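Local coordinates for protein A197 (Sulfolobus turreted icosahedral virus, PDB 2C0N) that adopts the GT-A fold and probably acts as a viral glycosyltransferase, transferring sugar from an activated donor to an as yet unspecified acceptor, at residues V29-R34 and E42-M47. Sequence-based numbering, arbitrary orientation.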
loop_
_atom_site.group_PDB
_atom_site.type_symbol
_atom_site.label_atom_id
_atom_site.label_comp_id
_atom_site.label_asym_id
_atom_site.label_seq_id
_atom_site.Cartn_x
_atom_site.Cartn_y
_atom_site.Cartn_z
ATOM N N VAL A 29 0.770 6.092 9.828
ATOM C CA VAL A 29 0.244 4.887 10.363
ATOM C C VAL A 29 -1.049 4.583 9.604
ATOM O O VAL A 29 -1.984 5.387 9.589
ATOM C CB VAL A 29 -0.073 5.001 11.835
ATOM C CG1 VAL A 29 -0.680 3.699 12.357
ATOM C CG2 VAL A 29 1.189 5.335 12.638
ATOM N N ILE A 30 -1.068 3.460 8.928
ATOM C CA ILE A 30 -2.273 3.009 8.273
ATOM C C ILE A 30 -2.990 2.102 9.267
ATOM O O ILE A 30 -2.425 1.133 9.729
ATOM C CB ILE A 30 -1.997 2.208 6.999
ATOM C CG1 ILE A 30 -1.096 2.993 6.060
ATOM C CG2 ILE A 30 -3.311 1.960 6.269
ATOM C CD1 ILE A 30 -0.533 2.190 4.961
ATOM N N LEU A 31 -4.221 2.439 9.612
ATOM C CA LEU A 31 -4.933 1.768 10.674
ATOM C C LEU A 31 -5.727 0.633 10.059
ATOM O O LEU A 31 -6.485 0.851 9.096
ATOM C CB LEU A 31 -5.867 2.749 11.387
ATOM C CG LEU A 31 -5.098 3.928 12.020
ATOM C CD1 LEU A 31 -5.914 5.178 12.072
ATOM C CD2 LEU A 31 -4.643 3.542 13.349
ATOM N N SER A 32 -5.550 -0.575 10.599
ATOM C CA SER A 32 -6.346 -1.723 10.240
ATOM C C SER A 32 -7.779 -1.545 10.655
ATOM O O SER A 32 -8.113 -0.666 11.434
ATOM C CB SER A 32 -5.796 -2.996 10.875
ATOM O OG SER A 32 -4.624 -3.327 10.191
ATOM N N ARG A 33 -8.636 -2.389 10.085
ATOM C CA ARG A 33 -10.044 -2.223 10.220
ATOM C C ARG A 33 -10.421 -2.420 11.681
ATOM O O ARG A 33 -9.861 -3.268 12.348
ATOM C CB ARG A 33 -10.760 -3.261 9.353
ATOM C CG ARG A 33 -12.194 -2.995 9.214
ATOM C CD ARG A 33 -12.789 -3.930 8.208
ATOM N NE ARG A 33 -14.228 -3.730 8.133
ATOM C CZ ARG A 33 -15.065 -4.472 7.420
ATOM N NH1 ARG A 33 -14.619 -5.501 6.701
ATOM N NH2 ARG A 33 -16.377 -4.193 7.446
ATOM N N ARG A 34 -11.332 -1.614 12.189
ATOM C CA ARG A 34 -11.881 -1.863 13.520
ATOM C C ARG A 34 -13.415 -1.854 13.390
ATOM O O ARG A 34 -13.965 -1.870 12.285
ATOM C CB ARG A 34 -11.332 -0.869 14.574
ATOM C CG ARG A 34 -9.785 -0.938 14.866
ATOM C CD ARG A 34 -9.346 -2.186 15.643
ATOM N NE ARG A 34 -7.900 -2.440 15.852
ATOM C CZ ARG A 34 -7.093 -3.175 15.065
ATOM N NH1 ARG A 34 -7.529 -3.668 13.920
ATOM N NH2 ARG A 34 -5.808 -3.390 15.385
ATOM N N GLU A 42 -9.812 7.353 17.325
ATOM C CA GLU A 42 -9.389 7.427 18.716
ATOM C C GLU A 42 -8.045 6.750 18.949
ATOM O O GLU A 42 -7.237 7.230 19.706
ATOM C CB GLU A 42 -10.432 6.798 19.623
ATOM C CG GLU A 42 -10.319 7.237 21.068
ATOM C CD GLU A 42 -10.740 8.653 21.245
ATOM O OE1 GLU A 42 -11.868 8.982 20.864
ATOM O OE2 GLU A 42 -9.922 9.457 21.705
ATOM N N ILE A 43 -7.841 5.577 18.359
ATOM C CA ILE A 43 -6.552 4.896 18.413
ATOM C C ILE A 43 -5.469 5.817 17.873
ATOM O O ILE A 43 -4.406 5.961 18.479
ATOM C CB ILE A 43 -6.606 3.601 17.580
ATOM C CG1 ILE A 43 -7.449 2.556 18.301
ATOM C CG2 ILE A 43 -5.186 3.032 17.289
ATOM C CD1 ILE A 43 -7.834 1.403 17.450
ATOM N N ALA A 44 -5.746 6.452 16.735
ATOM C CA ALA A 44 -4.795 7.407 16.121
ATOM C C ALA A 44 -4.394 8.500 17.108
ATOM O O ALA A 44 -3.209 8.722 17.300
ATOM C CB ALA A 44 -5.377 8.028 14.902
ATOM N N LEU A 45 -5.383 9.177 17.711
ATOM C CA LEU A 45 -5.134 10.189 18.763
ATOM C C LEU A 45 -4.263 9.671 19.917
ATOM O O LEU A 45 -3.312 10.311 20.325
ATOM C CB LEU A 45 -6.452 10.713 19.324
ATOM C CG LEU A 45 -6.365 11.835 20.359
ATOM C CD1 LEU A 45 -5.524 13.018 19.846
ATOM C CD2 LEU A 45 -7.759 12.304 20.789
ATOM N N ASP A 46 -4.582 8.495 20.433
ATOM C CA ASP A 46 -3.765 7.881 21.480
ATOM C C ASP A 46 -2.310 7.647 21.085
ATOM O O ASP A 46 -1.397 7.886 21.878
ATOM C CB ASP A 46 -4.362 6.550 21.883
ATOM C CG ASP A 46 -5.610 6.702 22.698
ATOM O OD1 ASP A 46 -5.891 7.812 23.171
ATOM O OD2 ASP A 46 -6.313 5.676 22.862
HETATM N N MSE A 47 -2.100 7.093 19.905
HETATM C CA MSE A 47 -0.753 6.868 19.410
HETATM C C MSE A 47 -0.030 8.216 19.185
HETATM O O MSE A 47 1.083 8.412 19.639
HETATM C CB MSE A 47 -0.786 6.080 18.110
HETATM C CG MSE A 47 -1.221 4.592 18.272
HETATM SE SE MSE A 47 -1.328 3.759 16.517
HETATM C CE MSE A 47 0.599 3.881 16.081
#
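L31 sits at the middle of this example of a helix packing on a sheet through apolar side chains, and spends its two methyls on different helix residues: CD1 rests on A44 CB at 4.1 Å, while CD2 lies 4.0 Å from I43 CG2, leucine and isoleucine running by one another head to tail. Two residues back along the strand, V29 meets selenomethionine M47 tip to tip. A bend at the last torsion of M47 (chi3 65°) brings its CE to both valine methyls, 3.8 Å from V29 CG2 and 3.9 Å from CG1. V29, A44 and M47 all also touch F6 of the neighbouring parallel strand 3-8.

Burial falls off across the contact: V29, L31 and A44 are buried, whereas I43, M47 and R34 are partly exposed. R34, beyond the strand, lies roughly perpendicular to I43, offering mainly its aliphatic CG to I43 CD1 at 4.0 Å. Its two terminal nitrogens have polar partners: R33 O, 2.8 Å from NH1, lies close to the guanidinium plane, but NH1 approaches from above the carbonyl plane; NH2 bonds to N190 O of the second subunit.

The axes of 29-31 and 42-47 run roughly antiparallel, at 151°; strand 28-31 and helix 37-50 form a beta-alpha unit of the Rossmann-like part of the GT-A fold. Between the two segments the grip is apolar; polar bonds gather at the loop end, where Q40 holds S32 O and the second subunit bonds S32 and R34.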